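Local coordinates for protein (R)-specific secondary-alkylsulfatase (Pseudomonas sp., PDB 4AXH) that hydrolyses (R)-secondary alkyl sulfates with strict inversion of configuration, using two zinc ions, to give (S)-alcohols and sulfate, at residues H317-P322 / K331-Y336; Y376-N381 / A398-L403; D338-K343 / T367-Q372. All blocks are in the same frame, centred on the assembly; numbering follows the deposited sequence.

Along the chain the order is interaction 1, then interaction 3, then interaction 2. Helix 330-344 supplies one side of both interaction 1 and interaction 3, and helix 362-388 serves interactions 3 and 2, so one or both of two nearly antiparallel helices take part in each contact. The centres lie about 13 Å apart for interactions 1 and 2, about 15 Å for 1 and 3, and about 19 Å for 2 and 3. Interactions 1 and 2 also meet directly, through a probable hydrogen bond between H317 N and Y376 OH. The helix pair thus joins the sulfate-binding loop of the metallo-beta-lactamase domain to the dimerisation region, and all three contacts reach the second subunit.

Interaction 1: H317-P322 / K331-Y336; sequences HNLLTP and KAWAGY
The indole of W333, reaching out from helix 330-344, pushes the far end of its six-membered ring against the loop 317-322. Aromatic and apolar contacts carry most of the buried surface. H317 brings its CB to 3.5 Å from W333 CH2, and its CG follows close behind. The two side chains cross at about a right angle, yet the imidazole and the six-membered ring neither stack nor meet edge to face: their planes are at 58° and their centroids 5.6 Å apart. L319 adds a methyl from another direction, with its CD2 lying 3.9 Å from W333 CE3. W333 gets there because its CG is anti to the backbone N (chi1 -154°), which sends the indole off the helix toward the loop.

Polar atoms of the loop have partners of their own. N318 O comes up to the edge of the indole, near its plane, 3.5 Å from W333 CZ3, and also accepts a hydrogen bond from R328 NH1. Within the loop, N318 N donates to H317 ND1 at 2.8 Å with an N-H...N angle of 155°. The donor lies close to the imidazole plane, so this bond helps fix the rotation of the H317 ring. The other ring nitrogen, NE2, has a weak hydrogen bond to E291, a ligand of one zinc ion. At the opposite end of the indole, W333 NE1 is bonded to N311 O, while Y376 of helix 362-388 stacks on the ring.

Residues N318 to P322 belong to the sulfate-binding site, and the side chain of H317 lies about 5 Å from a bound zinc ion. W333 thus backs the sulfate-binding loop, and H317 is second shell to zinc through E291, in the dinuclear active site of a metallo-beta-lactamase fold.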
loop_
_atom_site.group_PDB
_atom_site.type_symbol
_atom_site.label_atom_id
_atom_site.label_comp_id
_atom_site.label_asym_id
_atom_site.label_seq_id
_atom_site.Cartn_x
_atom_site.Cartn_y
_atom_site.Cartn_z
ATOM N N HIS A 317 10.929 11.348 -7.511
ATOM C CA HIS A 317 9.608 10.975 -8.042
ATOM C C HIS A 317 8.696 10.574 -6.875
ATOM O O HIS A 317 9.123 10.605 -5.703
ATOM C CB HIS A 317 9.731 9.853 -9.089
ATOM C CG HIS A 317 8.744 9.898 -10.223
ATOM N ND1 HIS A 317 7.389 10.192 -10.013
ATOM C CD2 HIS A 317 8.932 9.615 -11.537
ATOM C CE1 HIS A 317 6.807 10.091 -11.200
ATOM N NE2 HIS A 317 7.687 9.743 -12.152
ATOM N N ASN A 318 7.440 10.224 -7.168
ATOM C CA ASN A 318 6.506 9.864 -6.102
ATOM C C ASN A 318 6.480 8.382 -5.802
ATOM O O ASN A 318 6.491 7.570 -6.723
ATOM C CB ASN A 318 5.090 10.294 -6.475
ATOM C CG ASN A 318 4.823 11.771 -6.378
ATOM O OD1 ASN A 318 4.899 12.412 -5.286
ATOM N ND2 ASN A 318 4.381 12.322 -7.499
ATOM N N LEU A 319 6.373 8.032 -4.520
ATOM C CA LEU A 319 6.136 6.655 -4.101
ATOM C C LEU A 319 4.604 6.544 -3.911
ATOM O O LEU A 319 4.034 5.459 -4.020
ATOM C CB LEU A 319 6.911 6.276 -2.817
ATOM C CG LEU A 319 8.407 6.167 -3.001
ATOM C CD1 LEU A 319 9.105 5.964 -1.676
ATOM C CD2 LEU A 319 8.780 5.084 -4.029
ATOM N N LEU A 320 3.954 7.699 -3.656
ATOM C CA LEU A 320 2.514 7.891 -3.494
ATOM C C LEU A 320 2.113 9.193 -4.174
ATOM O O LEU A 320 2.276 10.267 -3.573
ATOM C CB LEU A 320 2.065 7.888 -1.991
ATOM C CG LEU A 320 0.546 7.935 -1.740
ATOM C CD1 LEU A 320 -0.087 6.583 -1.967
ATOM C CD2 LEU A 320 0.226 8.396 -0.342
ATOM N N THR A 321 1.579 9.105 -5.411
ATOM C CA THR A 321 1.133 10.290 -6.148
ATOM C C THR A 321 -0.005 11.060 -5.427
ATOM O O THR A 321 -0.872 10.440 -4.805
ATOM C CB THR A 321 1.055 10.087 -7.679
ATOM O OG1 THR A 321 0.211 11.072 -8.258
ATOM C CG2 THR A 321 0.586 8.745 -8.084
ATOM N N PRO A 322 0.069 12.420 -5.377
ATOM C CA PRO A 322 -0.940 13.206 -4.623
ATOM C C PRO A 322 -2.405 13.144 -5.104
ATOM O O PRO A 322 -3.324 13.489 -4.341
ATOM C CB PRO A 322 -0.380 14.629 -4.671
ATOM C CG PRO A 322 1.029 14.479 -5.053
ATOM C CD PRO A 322 1.088 13.314 -5.954
ATOM N N LYS A 331 12.321 -0.211 -3.078
ATOM C CA LYS A 331 13.328 -1.283 -3.112
ATOM C C LYS A 331 13.515 -1.826 -4.542
ATOM O O LYS A 331 14.645 -1.954 -5.009
ATOM C CB LYS A 331 12.989 -2.401 -2.086
ATOM C CG LYS A 331 13.698 -3.741 -2.297
ATOM C CD LYS A 331 14.559 -4.174 -1.104
ATOM C CE LYS A 331 16.021 -3.769 -1.236
ATOM N NZ LYS A 331 16.256 -2.336 -0.892
ATOM N N ALA A 332 12.403 -2.087 -5.237
ATOM C CA ALA A 332 12.453 -2.603 -6.608
ATOM C C ALA A 332 12.969 -1.535 -7.579
ATOM O O ALA A 332 13.774 -1.825 -8.480
ATOM C CB ALA A 332 11.073 -3.115 -7.028
ATOM N N TRP A 333 12.516 -0.295 -7.360
ATOM C CA TRP A 333 12.934 0.871 -8.130
ATOM C C TRP A 333 14.480 1.037 -8.070
ATOM O O TRP A 333 15.115 1.058 -9.124
ATOM C CB TRP A 333 12.235 2.125 -7.571
ATOM C CG TRP A 333 12.060 3.255 -8.540
ATOM C CD1 TRP A 333 12.923 3.653 -9.532
ATOM C CD2 TRP A 333 11.003 4.217 -8.513
ATOM N NE1 TRP A 333 12.464 4.805 -10.127
ATOM C CE2 TRP A 333 11.281 5.171 -9.525
ATOM C CE3 TRP A 333 9.828 4.362 -7.725
ATOM C CZ2 TRP A 333 10.406 6.235 -9.801
ATOM C CZ3 TRP A 333 9.005 5.447 -7.956
ATOM C CH2 TRP A 333 9.268 6.342 -9.015
ATOM N N ALA A 334 15.074 1.076 -6.844
ATOM C CA ALA A 334 16.524 1.184 -6.670
ATOM C C ALA A 334 17.279 0.027 -7.349
ATOM O O ALA A 334 18.307 0.270 -7.993
ATOM C CB ALA A 334 16.892 1.287 -5.197
ATOM N N GLY A 335 16.728 -1.183 -7.271
ATOM C CA GLY A 335 17.287 -2.377 -7.914
ATOM C C GLY A 335 17.351 -2.315 -9.432
ATOM O O GLY A 335 18.287 -2.859 -10.049
ATOM N N TYR A 336 16.347 -1.643 -10.053
ATOM C CA TYR A 336 16.292 -1.483 -11.510
ATOM C C TYR A 336 17.243 -0.379 -12.006
ATOM O O TYR A 336 17.756 -0.439 -13.127
ATOM C CB TYR A 336 14.849 -1.183 -11.951
ATOM C CG TYR A 336 13.899 -2.365 -11.873
ATOM C CD1 TYR A 336 14.241 -3.596 -12.422
ATOM C CD2 TYR A 336 12.632 -2.231 -11.317
ATOM C CE1 TYR A 336 13.372 -4.674 -12.383
ATOM C CE2 TYR A 336 11.755 -3.307 -11.263
ATOM C CZ TYR A 336 12.129 -4.528 -11.804
ATOM O OH TYR A 336 11.259 -5.587 -11.826
#

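Interaction 2: Y376-N381 / A398-L403; sequences YAFLNN and AEVSKL
F378 projects from helix 362-388 and overlaps V400 of segment 398-403 and L403 in the loop that follows helix 393-400. V400 meets it head-on: CG1 sits in the plane of the phenyl ring, at its edge, 3.6 Å from F378 CZ. L403 crosses at a slant, its CD2 3.7 Å from F378 CD2. With its CG anti to the backbone N (chi1 167°), F378 reaches out so that the CD2-CE2-CZ side of its ring meets both, and K402 O lies 4.0 Å from F378 CZ.

The chain turns sharply between those two partners. S401 takes positive phi, and K402 N bonds to V400 O at 2.7 Å, which makes a classic gamma turn centred on S401. S401 OG donates to the same V400 O, also at 2.7 Å, from the opposite face of the carbonyl. Two donors thus hold that oxygen, and after the turn L403 comes to the phenyl ring at a second place on the same side.

F378 also packs on P404 and on V591 of the second subunit, and V400 on L424 of helix 420-431. Overall this is the packing of two consecutive helices, in which a phenylalanine of helix 362-388 is covered by V400 and by the loop after helix 393-400, at the dimer interface of an alkylsulfatase.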
loop_
_atom_site.group_PDB
_atom_site.type_symbol
_atom_site.label_atom_id
_atom_site.label_comp_id
_atom_site.label_asym_id
_atom_site.label_seq_id
_atom_site.Cartn_x
_atom_site.Cartn_y
_atom_site.Cartn_z
ATOM N N TYR A 376 16.468 6.133 -3.738
ATOM C CA TYR A 376 15.356 5.229 -3.529
ATOM C C TYR A 376 15.623 4.202 -2.463
ATOM O O TYR A 376 14.752 3.996 -1.605
ATOM C CB TYR A 376 14.813 4.651 -4.855
ATOM C CG TYR A 376 14.184 5.728 -5.721
ATOM C CD1 TYR A 376 13.013 6.373 -5.325
ATOM C CD2 TYR A 376 14.821 6.182 -6.870
ATOM C CE1 TYR A 376 12.485 7.428 -6.061
ATOM C CE2 TYR A 376 14.286 7.219 -7.628
ATOM C CZ TYR A 376 13.110 7.835 -7.222
ATOM O OH TYR A 376 12.548 8.851 -7.965
ATOM N N ALA A 377 16.847 3.616 -2.437
ATOM C CA ALA A 377 17.207 2.634 -1.408
ATOM C C ALA A 377 17.200 3.291 -0.054
ATOM O O ALA A 377 16.738 2.669 0.907
ATOM C CB ALA A 377 18.557 2.010 -1.689
ATOM N N PHE A 378 17.600 4.580 0.021
ATOM C CA PHE A 378 17.576 5.329 1.274
ATOM C C PHE A 378 16.131 5.474 1.784
ATOM O O PHE A 378 15.860 5.291 2.975
ATOM C CB PHE A 378 18.237 6.711 1.129
ATOM C CG PHE A 378 17.979 7.658 2.265
ATOM C CD1 PHE A 378 18.621 7.490 3.491
ATOM C CD2 PHE A 378 17.063 8.703 2.132
ATOM C CE1 PHE A 378 18.383 8.375 4.560
ATOM C CE2 PHE A 378 16.795 9.566 3.211
ATOM C CZ PHE A 378 17.461 9.391 4.423
ATOM N N LEU A 379 15.218 5.816 0.891
ATOM C CA LEU A 379 13.832 6.003 1.274
ATOM C C LEU A 379 13.289 4.755 1.923
ATOM O O LEU A 379 12.822 4.829 3.051
ATOM C CB LEU A 379 12.967 6.482 0.095
ATOM C CG LEU A 379 13.141 7.934 -0.286
ATOM C CD1 LEU A 379 12.527 8.194 -1.662
ATOM C CD2 LEU A 379 12.555 8.860 0.770
ATOM N N ASN A 380 13.481 3.612 1.270
ATOM C CA ASN A 380 13.058 2.316 1.767
ATOM C C ASN A 380 13.791 1.942 3.077
ATOM O O ASN A 380 13.149 1.763 4.114
ATOM C CB ASN A 380 13.298 1.259 0.686
ATOM C CG ASN A 380 12.749 -0.084 1.044
ATOM O OD1 ASN A 380 11.556 -0.358 0.862
ATOM N ND2 ASN A 380 13.606 -0.950 1.577
ATOM N N ASN A 381 15.132 1.875 3.026
ATOM C CA ASN A 381 15.975 1.451 4.133
ATOM C C ASN A 381 15.968 2.334 5.357
ATOM O O ASN A 381 15.961 1.794 6.456
ATOM C CB ASN A 381 17.392 1.145 3.674
ATOM C CG ASN A 381 17.520 0.103 2.593
ATOM O OD1 ASN A 381 16.728 -0.857 2.488
ATOM N ND2 ASN A 381 18.554 0.256 1.773
ATOM N N ALA A 398 9.595 14.126 10.181
ATOM C CA ALA A 398 10.259 15.213 10.946
ATOM C C ALA A 398 11.739 14.905 11.251
ATOM O O ALA A 398 12.574 15.808 11.289
ATOM C CB ALA A 398 9.520 15.468 12.240
ATOM N N GLU A 399 12.061 13.635 11.476
ATOM C CA GLU A 399 13.430 13.243 11.777
ATOM C C GLU A 399 14.323 13.301 10.571
ATOM O O GLU A 399 15.438 13.783 10.690
ATOM C CB GLU A 399 13.498 11.863 12.457
ATOM C CG GLU A 399 13.141 11.915 13.946
ATOM C CD GLU A 399 14.166 12.501 14.909
ATOM O OE1 GLU A 399 15.291 11.953 15.004
ATOM O OE2 GLU A 399 13.829 13.496 15.592
ATOM N N VAL A 400 13.841 12.866 9.401
ATOM C CA VAL A 400 14.692 12.853 8.231
ATOM C C VAL A 400 15.078 14.233 7.663
ATOM O O VAL A 400 16.250 14.596 7.800
ATOM C CB VAL A 400 14.382 11.734 7.234
ATOM C CG1 VAL A 400 15.332 11.769 6.046
ATOM C CG2 VAL A 400 14.477 10.382 7.939
ATOM N N SER A 401 14.170 15.007 7.087
ATOM C CA SER A 401 14.523 16.364 6.585
ATOM C C SER A 401 15.481 16.506 5.390
ATOM O O SER A 401 15.230 17.381 4.552
ATOM C CB SER A 401 14.864 17.358 7.700
ATOM O OG SER A 401 16.177 17.222 8.227
ATOM N N LYS A 402 16.562 15.669 5.290
ATOM C CA LYS A 402 17.511 15.731 4.170
ATOM C C LYS A 402 17.966 14.357 3.680
ATOM O O LYS A 402 17.945 13.403 4.419
ATOM C CB LYS A 402 18.718 16.616 4.523
ATOM C CG LYS A 402 18.425 18.121 4.472
ATOM C CD LYS A 402 19.504 18.920 5.181
ATOM C CE LYS A 402 19.349 20.411 4.986
ATOM N NZ LYS A 402 20.281 21.169 5.864
ATOM N N LEU A 403 18.372 14.263 2.436
ATOM C CA LEU A 403 18.950 13.036 1.889
ATOM C C LEU A 403 20.410 12.955 2.457
ATOM O O LEU A 403 21.008 13.997 2.831
ATOM C CB LEU A 403 18.980 13.060 0.350
ATOM C CG LEU A 403 17.642 12.933 -0.368
ATOM C CD1 LEU A 403 17.790 13.047 -1.815
ATOM C CD2 LEU A 403 16.867 11.697 0.052
#

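Interaction 3: D338-K343 / T367-Q372; sequences DASLEK and TYLADQ
S340 OG bonds to I337 O one turn back in its own helix, and across the contact it lies 3.9 Å from L369 CD1. Its chi1 of 88° keeps the hydroxyl between the backbone N and the carbonyl carbon, near enough to the helix to reach I337. The side chain is buried, so that bond gives the hydroxyl a polar partner.

The rest of the contact is apolar. L341 points at the partner helix and splits its two methyls over neighbouring residues: CD1 reaches L369 CB at 3.9 Å, and CD2 reaches A370 CB at 3.8 Å. L369 slides past L341 in the opposite direction, its CD1 passing close to L341 CA. The closest CA atoms are those of L341 and L369, 6.2 Å apart.

The helix segments run nearly antiparallel, at 155°, with axes 9.3 Å apart at their closest. Helix 330-344 is the crossover between the parallel neighbouring strands 305-307 and 350-352; S340 and A339 rest on Q285 of strand 280-286. Helix 362-388 flanks it on the L341 side, and R595 of the second subunit packs on L341.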
loop_
_atom_site.group_PDB
_atom_site.type_symbol
_atom_site.label_atom_id
_atom_site.label_comp_id
_atom_site.label_asym_id
_atom_site.label_seq_id
_atom_site.Cartn_x
_atom_site.Cartn_y
_atom_site.Cartn_z
ATOM N N ASP A 338 20.104 0.373 -10.433
ATOM C CA ASP A 338 21.387 -0.300 -10.236
ATOM C C ASP A 338 21.658 -1.317 -11.327
ATOM O O ASP A 338 22.788 -1.400 -11.800
ATOM C CB ASP A 338 21.401 -0.946 -8.851
ATOM C CG ASP A 338 22.743 -1.433 -8.346
ATOM O OD1 ASP A 338 23.763 -0.727 -8.586
ATOM O OD2 ASP A 338 22.758 -2.465 -7.614
ATOM N N ALA A 339 20.624 -2.067 -11.767
ATOM C CA ALA A 339 20.780 -3.045 -12.851
ATOM C C ALA A 339 21.055 -2.325 -14.160
ATOM O O ALA A 339 21.864 -2.811 -14.974
ATOM C CB ALA A 339 19.568 -3.932 -12.960
ATOM N N SER A 340 20.476 -1.128 -14.328
ATOM C CA SER A 340 20.778 -0.321 -15.499
ATOM C C SER A 340 22.220 0.246 -15.393
ATOM O O SER A 340 22.907 0.308 -16.401
ATOM C CB SER A 340 19.725 0.771 -15.721
ATOM O OG SER A 340 19.970 1.992 -15.040
ATOM N N LEU A 341 22.695 0.582 -14.173
ATOM C CA LEU A 341 24.058 1.093 -13.973
ATOM C C LEU A 341 25.108 0.048 -14.352
ATOM O O LEU A 341 26.058 0.367 -15.069
ATOM C CB LEU A 341 24.296 1.601 -12.525
ATOM C CG LEU A 341 25.702 2.244 -12.176
ATOM C CD1 LEU A 341 26.079 3.372 -13.134
ATOM C CD2 LEU A 341 25.682 2.836 -10.779
ATOM N N GLU A 342 24.931 -1.193 -13.855
ATOM C CA GLU A 342 25.827 -2.298 -14.114
ATOM C C GLU A 342 25.819 -2.701 -15.588
ATOM O O GLU A 342 26.885 -2.801 -16.166
ATOM C CB GLU A 342 25.450 -3.454 -13.193
ATOM C CG GLU A 342 26.194 -4.759 -13.452
ATOM C CD GLU A 342 25.921 -5.852 -12.432
ATOM O OE1 GLU A 342 24.857 -5.817 -11.764
ATOM O OE2 GLU A 342 26.796 -6.738 -12.286
ATOM N N LYS A 343 24.630 -2.869 -16.215
ATOM C CA LYS A 343 24.530 -3.287 -17.618
ATOM C C LYS A 343 24.925 -2.243 -18.657
ATOM O O LYS A 343 25.432 -2.604 -19.729
ATOM C CB LYS A 343 23.136 -3.854 -17.933
ATOM C CG LYS A 343 23.037 -5.386 -17.907
ATOM C CD LYS A 343 22.755 -5.946 -19.312
ATOM C CE LYS A 343 22.381 -7.416 -19.356
ATOM N NZ LYS A 343 23.571 -8.306 -19.246
ATOM N N THR A 367 27.534 8.726 -11.968
ATOM C CA THR A 367 27.290 9.395 -10.698
ATOM C C THR A 367 25.767 9.611 -10.555
ATOM O O THR A 367 25.227 9.376 -9.482
ATOM C CB THR A 367 28.049 10.742 -10.659
ATOM O OG1 THR A 367 29.448 10.488 -10.664
ATOM C CG2 THR A 367 27.656 11.650 -9.459
ATOM N N TYR A 368 25.090 10.055 -11.634
ATOM C CA TYR A 368 23.658 10.340 -11.647
ATOM C C TYR A 368 22.885 9.071 -11.298
ATOM O O TYR A 368 22.164 9.074 -10.301
ATOM C CB TYR A 368 23.276 10.960 -12.997
ATOM C CG TYR A 368 21.818 11.321 -13.181
ATOM C CD1 TYR A 368 20.881 10.361 -13.576
ATOM C CD2 TYR A 368 21.393 12.641 -13.098
ATOM C CE1 TYR A 368 19.547 10.697 -13.797
ATOM C CE2 TYR A 368 20.054 12.984 -13.305
ATOM C CZ TYR A 368 19.146 12.012 -13.689
ATOM O OH TYR A 368 17.831 12.335 -13.939
ATOM N N LEU A 369 23.142 7.968 -12.003
ATOM C CA LEU A 369 22.524 6.669 -11.734
ATOM C C LEU A 369 22.725 6.170 -10.329
ATOM O O LEU A 369 21.757 5.796 -9.673
ATOM C CB LEU A 369 22.966 5.613 -12.744
ATOM C CG LEU A 369 22.372 5.779 -14.134
ATOM C CD1 LEU A 369 22.826 4.667 -15.040
ATOM C CD2 LEU A 369 20.849 5.893 -14.056
ATOM N N ALA A 370 23.956 6.207 -9.828
ATOM C CA ALA A 370 24.253 5.760 -8.486
ATOM C C ALA A 370 23.562 6.618 -7.446
ATOM O O ALA A 370 23.084 6.074 -6.457
ATOM C CB ALA A 370 25.739 5.756 -8.271
ATOM N N ASP A 371 23.451 7.948 -7.672
ATOM C CA ASP A 371 22.756 8.884 -6.758
ATOM C C ASP A 371 21.257 8.545 -6.720
ATOM O O ASP A 371 20.689 8.460 -5.632
ATOM C CB ASP A 371 22.970 10.350 -7.190
ATOM C CG ASP A 371 24.358 10.946 -6.958
ATOM O OD1 ASP A 371 25.209 10.268 -6.371
ATOM O OD2 ASP A 371 24.579 12.101 -7.350
ATOM N N GLN A 372 20.651 8.303 -7.917
ATOM C CA GLN A 372 19.242 7.936 -8.106
ATOM C C GLN A 372 18.952 6.650 -7.350
ATOM O O GLN A 372 18.096 6.654 -6.471
ATOM C CB GLN A 372 18.901 7.794 -9.604
ATOM C CG GLN A 372 18.872 9.114 -10.411
ATOM C CD GLN A 372 17.702 10.041 -10.131
ATOM O OE1 GLN A 372 16.612 9.621 -9.735
ATOM N NE2 GLN A 372 17.897 11.331 -10.370
#